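Local coordinates for uncharacterized protein (Thermotoga maritima, PDB 1VMJ) that is a putative thiamin phosphate synthase of the YjbQ (UPF0047) family that carries a sodium site and forms a trimer in the deposited assembly, at the interface of chains A and B. Coordinates in Å, arbitrary orientation; residue numbers count along the deposited sequence, not the author numbering. Chains: chain A/B, hypothetical protein TM0723.

Contact 1: the interface of chains A and B. Residues chain A 65, 71, 75, 78, 110; chain B 101, 104-105, 108.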
ATOM      1  N   ASN A  65      -0.020 -12.527  -0.700  1.00 12.30           N
ATOM      2  CA  ASN A  65      -1.069 -13.173  -1.469  1.00 12.83           C
ATOM      3  C   ASN A  65      -0.898 -14.681  -1.400  1.00 15.42           C
ATOM      4  O   ASN A  65      -0.277 -15.160  -0.494  1.00 15.50           O
ATOM      5  CB  ASN A  65      -1.144 -12.605  -2.902  1.00 14.47           C
ATOM      6  CG  ASN A  65      -2.590 -12.522  -3.385  1.00 15.82           C
ATOM      7  OD1 ASN A  65      -3.199 -13.561  -3.660  1.00 17.14           O
ATOM      8  ND2 ASN A  65      -3.185 -11.322  -3.345  1.00 16.07           N
ATOM      9  N   LEU A  71      -1.647 -18.873  -9.784  1.00 14.07           N
ATOM     10  CA  LEU A  71      -1.814 -17.451  -9.497  1.00 15.08           C
ATOM     11  C   LEU A  71      -0.554 -16.651  -9.776  1.00 14.92           C
ATOM     12  O   LEU A  71      -0.631 -15.537 -10.280  1.00 14.95           O
ATOM     13  CB  LEU A  71      -2.304 -17.239  -8.072  1.00 16.00           C
ATOM     14  CG  LEU A  71      -2.716 -15.808  -7.756  1.00 19.13           C
ATOM     15  CD1 LEU A  71      -3.980 -15.488  -8.552  1.00 19.10           C
ATOM     16  CD2 LEU A  71      -2.981 -15.559  -6.279  1.00 20.05           C
ATOM     17  N   PHE A  75      -0.336 -13.431 -12.144  1.00 14.48           N
ATOM     18  CA  PHE A  75       0.248 -12.121 -11.824  1.00 15.22           C
ATOM     19  C   PHE A  75       1.266 -11.709 -12.900  1.00 14.46           C
ATOM     20  O   PHE A  75       1.319 -10.557 -13.301  1.00 13.85           O
ATOM     21  CB  PHE A  75       0.917 -12.104 -10.428  1.00 14.22           C
ATOM     22  CG  PHE A  75      -0.023 -11.811  -9.302  1.00 15.88           C
ATOM     23  CD1 PHE A  75      -0.636 -10.583  -9.190  1.00 16.76           C
ATOM     24  CD2 PHE A  75      -0.235 -12.746  -8.312  1.00 20.99           C
ATOM     25  CE1 PHE A  75      -1.472 -10.313  -8.107  1.00 17.58           C
ATOM     26  CE2 PHE A  75      -1.074 -12.477  -7.250  1.00 21.78           C
ATOM     27  CZ  PHE A  75      -1.686 -11.271  -7.149  1.00 19.21           C
ATOM     28  N   TRP A  78      -0.641 -10.606 -15.949  1.00 13.49           N
ATOM     29  CA  TRP A  78      -1.377  -9.366 -15.659  1.00 13.22           C
ATOM     30  C   TRP A  78      -0.481  -8.153 -15.562  1.00 13.10           C
ATOM     31  O   TRP A  78      -0.783  -7.110 -16.116  1.00 13.21           O
ATOM     32  CB  TRP A  78      -2.106  -9.580 -14.355  1.00 13.52           C
ATOM     33  CG  TRP A  78      -2.965  -8.502 -13.883  1.00 13.52           C
ATOM     34  CD1 TRP A  78      -4.070  -8.011 -14.503  1.00 12.32           C
ATOM     35  CD2 TRP A  78      -2.876  -7.828 -12.628  1.00 13.58           C
ATOM     36  NE1 TRP A  78      -4.675  -7.054 -13.711  1.00 15.00           N
ATOM     37  CE2 TRP A  78      -3.958  -6.934 -12.557  1.00 13.27           C
ATOM     38  CE3 TRP A  78      -1.983  -7.894 -11.545  1.00 15.27           C
ATOM     39  CZ2 TRP A  78      -4.170  -6.112 -11.454  1.00 14.73           C
ATOM     40  CZ3 TRP A  78      -2.205  -7.064 -10.439  1.00 14.96           C
ATOM     41  CH2 TRP A  78      -3.281  -6.190 -10.410  1.00 15.39           C
ATOM     42  N   MET A 110       2.061  -3.926  -7.301  1.00 15.06           N
ATOM     43  CA  MET A 110       2.083  -4.943  -6.246  1.00 14.61           C
ATOM     44  C   MET A 110       2.279  -4.321  -4.865  1.00 16.39           C
ATOM     45  O   MET A 110       1.864  -4.900  -3.841  1.00 17.15           O
ATOM     46  CB  MET A 110       3.162  -5.985  -6.513  1.00 15.02           C
ATOM     47  CG  MET A 110       3.005  -6.804  -7.762  1.00 14.89           C
ATOM     48  SD  MET A 110       1.438  -7.615  -7.951  1.00 16.72           S
ATOM     49  CE  MET A 110       1.460  -8.657  -6.535  1.00 15.86           C
TER
ATOM     50  N   ALA B 101      -9.742 -15.976  -9.171  1.00 14.36           N
ATOM     51  CA  ALA B 101      -8.463 -15.368  -9.562  1.00 13.61           C
ATOM     52  C   ALA B 101      -8.539 -13.841  -9.653  1.00 14.02           C
ATOM     53  O   ALA B 101      -7.675 -13.131  -9.121  1.00 14.72           O
ATOM     54  CB  ALA B 101      -7.961 -15.979 -10.856  1.00 13.01           C
ATOM     55  N   HIS B 104      -8.077 -11.755  -6.426  1.00 14.27           N
ATOM     56  CA  HIS B 104      -6.705 -11.584  -5.937  1.00 13.84           C
ATOM     57  C   HIS B 104      -6.066 -10.386  -6.626  1.00 13.88           C
ATOM     58  O   HIS B 104      -5.303  -9.635  -6.015  1.00 15.04           O
ATOM     59  CB  HIS B 104      -5.867 -12.806  -6.246  1.00 13.55           C
ATOM     60  CG  HIS B 104      -6.334 -14.054  -5.576  1.00 12.63           C
ATOM     61  ND1 HIS B 104      -5.803 -14.509  -4.388  1.00 17.92           N
ATOM     62  CD2 HIS B 104      -7.253 -14.972  -5.954  1.00 12.90           C
ATOM     63  CE1 HIS B 104      -6.393 -15.640  -4.053  1.00 17.30           C
ATOM     64  NE2 HIS B 104      -7.273 -15.944  -4.982  1.00 17.11           N
ATOM     65  N   LEU B 105      -6.383 -10.215  -7.906  1.00 12.81           N
ATOM     66  CA  LEU B 105      -5.899  -9.068  -8.693  1.00 13.63           C
ATOM     67  C   LEU B 105      -6.561  -7.742  -8.291  1.00 13.71           C
ATOM     68  O   LEU B 105      -5.871  -6.751  -8.077  1.00 13.39           O
ATOM     69  CB  LEU B 105      -6.061  -9.336 -10.215  1.00 13.37           C
ATOM     70  CG  LEU B 105      -5.455 -10.642 -10.710  1.00 17.40           C
ATOM     71  CD1 LEU B 105      -5.628 -10.742 -12.212  1.00 17.22           C
ATOM     72  CD2 LEU B 105      -4.032 -10.847 -10.308  1.00 19.27           C
ATOM     73  N   THR B 108      -5.276  -6.433  -5.120  1.00 12.61           N
ATOM     74  CA  THR B 108      -3.947  -5.892  -5.294  1.00 12.00           C
ATOM     75  C   THR B 108      -4.014  -4.420  -5.700  1.00 14.96           C
ATOM     76  O   THR B 108      -3.266  -3.600  -5.168  1.00 15.37           O
ATOM     77  CB  THR B 108      -3.162  -6.746  -6.284  1.00 13.74           C
ATOM     78  OG1 THR B 108      -3.074  -8.083  -5.787  1.00 15.51           O
ATOM     79  CG2 THR B 108      -1.765  -6.186  -6.501  1.00 15.26           C
TER
HETATM   80  O   HOH W   1      -2.077  -8.649  -3.274  1.00 20.67           O
HETATM   81  O   HOH W   2      -1.318  -4.199  -3.332  1.00 27.94           O

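Contact 2: the interface of chains A and B. Residues chain A 64, 114-116, 125, 129; chain B 54-55, 58, 107, 112-113.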
ATOM      1  N   ILE A  64       1.530  -9.507   0.066  1.00 13.33           N
ATOM      2  CA  ILE A  64       0.911 -10.705   0.605  1.00 11.97           C
ATOM      3  C   ILE A  64      -0.128 -11.240  -0.365  1.00 12.50           C
ATOM      4  O   ILE A  64      -1.032 -10.511  -0.793  1.00 14.34           O
ATOM      5  CB  ILE A  64       0.274 -10.462   1.982  1.00 13.95           C
ATOM      6  CG1 ILE A  64       1.390 -10.393   3.040  1.00 13.41           C
ATOM      7  CG2 ILE A  64      -0.688 -11.571   2.353  1.00 13.80           C
ATOM      8  CD1 ILE A  64       1.023  -9.778   4.342  1.00 14.18           C
ATOM      9  N   VAL A 114       4.521  -4.390   3.194  1.00 13.05           N
ATOM     10  CA  VAL A 114       3.418  -4.864   4.017  1.00 14.17           C
ATOM     11  C   VAL A 114       3.683  -4.430   5.441  1.00 12.64           C
ATOM     12  O   VAL A 114       4.850  -4.307   5.872  1.00 13.67           O
ATOM     13  CB  VAL A 114       3.239  -6.403   3.954  1.00 15.40           C
ATOM     14  CG1 VAL A 114       2.932  -6.806   2.508  1.00 17.49           C
ATOM     15  CG2 VAL A 114       4.469  -7.139   4.468  1.00 17.66           C
ATOM     16  N   VAL A 115       2.592  -4.217   6.173  1.00 13.32           N
ATOM     17  CA  VAL A 115       2.651  -4.006   7.599  1.00 13.74           C
ATOM     18  C   VAL A 115       1.770  -5.075   8.224  1.00 12.69           C
ATOM     19  O   VAL A 115       0.624  -5.264   7.810  1.00 13.62           O
ATOM     20  CB  VAL A 115       2.170  -2.601   7.998  1.00 13.61           C
ATOM     21  CG1 VAL A 115       2.220  -2.438   9.508  1.00 14.55           C
ATOM     22  CG2 VAL A 115       3.026  -1.542   7.302  1.00 15.09           C
ATOM     23  N   ILE A 116       2.333  -5.803   9.178  1.00 11.85           N
ATOM     24  CA  ILE A 116       1.724  -6.975   9.746  1.00 11.09           C
ATOM     25  C   ILE A 116       1.687  -6.872  11.255  1.00 12.16           C
ATOM     26  O   ILE A 116       2.693  -6.500  11.887  1.00 13.49           O
ATOM     27  CB  ILE A 116       2.514  -8.251   9.334  1.00 11.05           C
ATOM     28  CG1 ILE A 116       2.611  -8.389   7.819  1.00 14.27           C
ATOM     29  CG2 ILE A 116       1.886  -9.484   9.955  1.00 14.43           C
ATOM     30  CD1 ILE A 116       3.520  -9.441   7.395  1.00 13.98           C
ATOM     31  N   LEU A 125      -1.924 -13.446  11.046  1.00 15.89           N
ATOM     32  CA  LEU A 125      -2.255 -13.644   9.640  1.00 15.70           C
ATOM     33  C   LEU A 125      -3.511 -14.481   9.489  1.00 15.19           C
ATOM     34  O   LEU A 125      -3.816 -15.348  10.343  1.00 17.94           O
ATOM     35  CB  LEU A 125      -1.125 -14.365   8.906  1.00 14.11           C
ATOM     36  CG  LEU A 125       0.221 -13.643   8.853  1.00 17.54           C
ATOM     37  CD1 LEU A 125       1.275 -14.474   8.156  1.00 21.68           C
ATOM     38  CD2 LEU A 125       0.077 -12.306   8.235  1.00 20.61           C
ATOM     39  N   GLU A 129      -2.660 -16.135   3.970  1.00 14.80           N
ATOM     40  CA  GLU A 129      -1.689 -15.065   3.794  1.00 13.31           C
ATOM     41  C   GLU A 129      -0.269 -15.593   3.785  1.00 14.67           C
ATOM     42  O   GLU A 129       0.174 -16.230   4.738  1.00 15.95           O
ATOM     43  CB  GLU A 129      -1.812 -14.000   4.878  1.00 13.00           C
ATOM     44  CG  GLU A 129      -3.098 -13.213   4.846  1.00 15.31           C
ATOM     45  CD  GLU A 129      -3.045 -11.997   5.746  1.00 17.84           C
ATOM     46  OE1 GLU A 129      -3.323 -12.147   6.951  1.00 16.47           O
ATOM     47  OE2 GLU A 129      -2.691 -10.895   5.267  1.00 17.50           O
TER
ATOM     48  N   ASN B  54      -6.192  -4.296   8.133  1.00 12.25           N
ATOM     49  CA  ASN B  54      -5.923  -5.073   6.940  1.00 12.13           C
ATOM     50  C   ASN B  54      -6.922  -6.181   6.715  1.00 14.03           C
ATOM     51  O   ASN B  54      -7.474  -6.730   7.647  1.00 13.09           O
ATOM     52  CB  ASN B  54      -4.492  -5.610   6.931  1.00 12.96           C
ATOM     53  CG  ASN B  54      -4.251  -6.714   7.959  1.00 14.00           C
ATOM     54  OD1 ASN B  54      -3.794  -6.438   9.072  1.00 16.92           O
ATOM     55  ND2 ASN B  54      -4.525  -7.983   7.588  1.00 15.37           N
ATOM     56  N   ALA B  55      -7.126  -6.501   5.430  1.00 13.93           N
ATOM     57  CA  ALA B  55      -7.872  -7.687   5.050  1.00 14.26           C
ATOM     58  C   ALA B  55      -7.022  -8.901   5.418  1.00 13.31           C
ATOM     59  O   ALA B  55      -5.857  -8.966   5.048  1.00 15.24           O
ATOM     60  CB  ALA B  55      -8.154  -7.654   3.590  1.00 15.61           C
ATOM     61  N   ILE B  58      -6.950 -12.901   1.105  1.00 13.04           N
ATOM     62  CA  ILE B  58      -6.108 -12.455  -0.001  1.00 13.83           C
ATOM     63  C   ILE B  58      -6.908 -12.119  -1.256  1.00 14.52           C
ATOM     64  O   ILE B  58      -6.327 -11.897  -2.330  1.00 14.05           O
ATOM     65  CB  ILE B  58      -4.965 -13.487  -0.259  1.00 15.24           C
ATOM     66  CG1 ILE B  58      -5.550 -14.865  -0.571  1.00 15.09           C
ATOM     67  CG2 ILE B  58      -4.025 -13.559   0.947  1.00 18.09           C
ATOM     68  CD1 ILE B  58      -4.526 -15.904  -0.958  1.00 20.21           C
ATOM     69  N   ARG B 107      -7.922  -6.972  -5.462  1.00 12.93           N
ATOM     70  CA  ARG B 107      -7.485  -6.550  -4.122  1.00 13.45           C
ATOM     71  C   ARG B 107      -6.109  -5.932  -4.208  1.00 14.58           C
ATOM     72  O   ARG B 107      -5.804  -5.017  -3.437  1.00 15.71           O
ATOM     73  CB  ARG B 107      -7.558  -7.700  -3.106  1.00 15.27           C
ATOM     74  CG  ARG B 107      -6.251  -8.417  -2.732  1.00 16.71           C
ATOM     75  CD  ARG B 107      -5.353  -7.619  -1.831  1.00 17.93           C
ATOM     76  NE  ARG B 107      -4.303  -8.410  -1.182  1.00 19.65           N
ATOM     77  CZ  ARG B 107      -4.418  -8.986  -0.002  1.00 18.51           C
ATOM     78  NH1 ARG B 107      -5.523  -8.887   0.713  1.00 14.16           N
ATOM     79  NH2 ARG B 107      -3.401  -9.663   0.501  1.00 17.65           N
ATOM     80  N   ARG B 112      -4.093  -4.091   0.384  1.00 14.38           N
ATOM     81  CA  ARG B 112      -4.400  -4.943   1.510  1.00 13.93           C
ATOM     82  C   ARG B 112      -4.789  -4.220   2.794  1.00 14.34           C
ATOM     83  O   ARG B 112      -5.583  -4.725   3.567  1.00 13.99           O
ATOM     84  CB  ARG B 112      -3.171  -5.823   1.792  1.00 16.97           C
ATOM     85  CG  ARG B 112      -3.240  -6.592   3.108  1.00 17.72           C
ATOM     86  CD  ARG B 112      -1.993  -7.413   3.315  1.00 15.50           C
ATOM     87  NE  ARG B 112      -1.992  -8.149   4.556  1.00 16.45           N
ATOM     88  CZ  ARG B 112      -1.486  -7.694   5.690  1.00 16.01           C
ATOM     89  NH1 ARG B 112      -0.954  -6.490   5.759  1.00 17.67           N
ATOM     90  NH2 ARG B 112      -1.453  -8.489   6.750  1.00 19.69           N
ATOM     91  N   GLU B 113      -4.155  -3.075   3.041  1.00 15.71           N
ATOM     92  CA  GLU B 113      -4.132  -2.480   4.367  1.00 13.36           C
ATOM     93  C   GLU B 113      -4.143  -0.960   4.287  1.00 13.24           C
ATOM     94  O   GLU B 113      -3.826  -0.370   3.251  1.00 13.70           O
ATOM     95  CB  GLU B 113      -2.918  -2.973   5.166  1.00 15.07           C
ATOM     96  CG  GLU B 113      -1.629  -2.297   4.732  1.00 18.88           C
ATOM     97  CD  GLU B 113      -0.379  -3.171   4.431  1.00 32.32           C
ATOM     98  OE1 GLU B 113      -0.427  -4.368   4.064  1.00 27.44           O
ATOM     99  OE2 GLU B 113       0.721  -2.577   4.521  1.00 40.78           O
TER
HETATM  100  O   HOH W   3      -4.183 -10.242   3.204  1.00 15.93           O
HETATM  101  O   HOH W   4      -3.550 -10.322   8.870  1.00 18.98           O
HETATM  102  O   HOH W   5      -2.077  -8.649  -3.274  1.00 20.67           O

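Contact 1: the interface of chains A and B
B:His104 meets A:Asn65 ring to amide. Its ND1 donates to the amide oxygen OD1 over 2.9 Å, on a lone pair in the carbonyl plane, although OD1 lies 20° out of the imidazole plane and the flat groups are turned 52° apart. Water extends the polar contact: A:Asn65 ND2 and the B:Thr108 hydroxyl OG1 share one molecule. OG1, set anti to the carbonyl carbon (chi1 -60°), also donates to B:His104 O at 2.7 Å, one turn back in helix 101-110. A second water joins B:Thr108 O to A:Met110 O.

Apolar packing centres on B:Leu105, whose branches divide between two aromatic rings of helix 69-82. CD2 sits over the face of A:Phe75, 3.9 Å from its centroid; CD1 covers the five-membered ring of A:Trp78 at 3.8 Å from its centroid, and CB covers the six-membered ring. An alanine in place of A:Trp78 would probably leave B:Leu105 CD1 and CB without the indole face they rest on and open a gap beside helix 101-110. A:Leu71 CD2 lies over the B:His104 imidazole, 3.5 Å above its plane and toward the rim, while A:Met110 SD touches B:Thr108 CG2 at 3.8 Å.

The patch docks two helices across the subunit boundary and probably steadies B:His104, a sodium-site residue, from the neighbouring chain.

Contact 2: the interface of chains A and B
A:Glu129 and B:Arg112 cross at about a right angle, yet their carboxylate and guanidinium end nearly coplanar, 30° apart. The arginine grips side-on, with two nitrogens on one oxygen: NE reaches OE2 of A:Glu129 at 2.9 Å, nearly along the C-O axis, and NH2 meets the same OE2 at 3.1 Å on its syn side. The arginine reaches this salt bridge outstretched, CG anti to the backbone N (chi1 169°) and the chain extended as far as NE.

The remaining guanidinium nitrogen, NH1, turns to the backbone and donates to A:Val115 O at 2.9 Å. NH1 also bonds OE1 of B:Glu113 in its own chain at 2.8 Å, meeting that carboxylate from above its plane. With partners along its edge on both sides, the group is held against rotation. The carboxylate of B:Glu113 points its other oxygen, OE2, toward A:Val115 N, but that bond is weak.

Across the flat of the same guanidinium lies A:Ile64, its CD1 3.5 Å from B:Arg112 CZ; the amide nitrogen of B:Asn54 lies over the opposite face. A:Ile64 also offers its carbonyl oxygen to B:Arg107, whose NH2 bonds A:Ile64 O at 2.8 Å. That oxygen lies in the guanidinium plane, while NH2 comes from 49° above the carbonyl plane. The B:Arg107 guanidinium has B:Ile58 CA over one face, toward the rim, and B:Arg112 CB over the other, so B:Arg112 probably helps to position B:Arg107.

Water 3 links the two arginine sites, bonding B:Arg107 NH1 and NH2, B:Ala55 O and A:Glu129 OE2; through it B:Arg107 reaches the carboxylate. The site ties two arginines of one subunit to the carboxylate and strand backbone of the next, a polar and charged part of the subunit contact in the deposited trimer, which may be the biological one.

The C-alpha centres of contact 1 and contact 2 lie about 13 Å apart within one A-B interface. Strand 60-65 of chain A serves both through successive residues, A:Asn65 in contact 1 and A:Ile64 in contact 2, and helix 101-110 of chain B sends B:His104, B:Leu105 and B:Thr108 to the first and B:Arg107 to the second. One water belongs to both, joining A:Asn65 and B:Thr108 to A:Ile64 O and B:Arg107 NE. Aromatic packing thus continues into a charged network, and the deposited trimer probably relies on the two together to fix how neighbouring subunits sit.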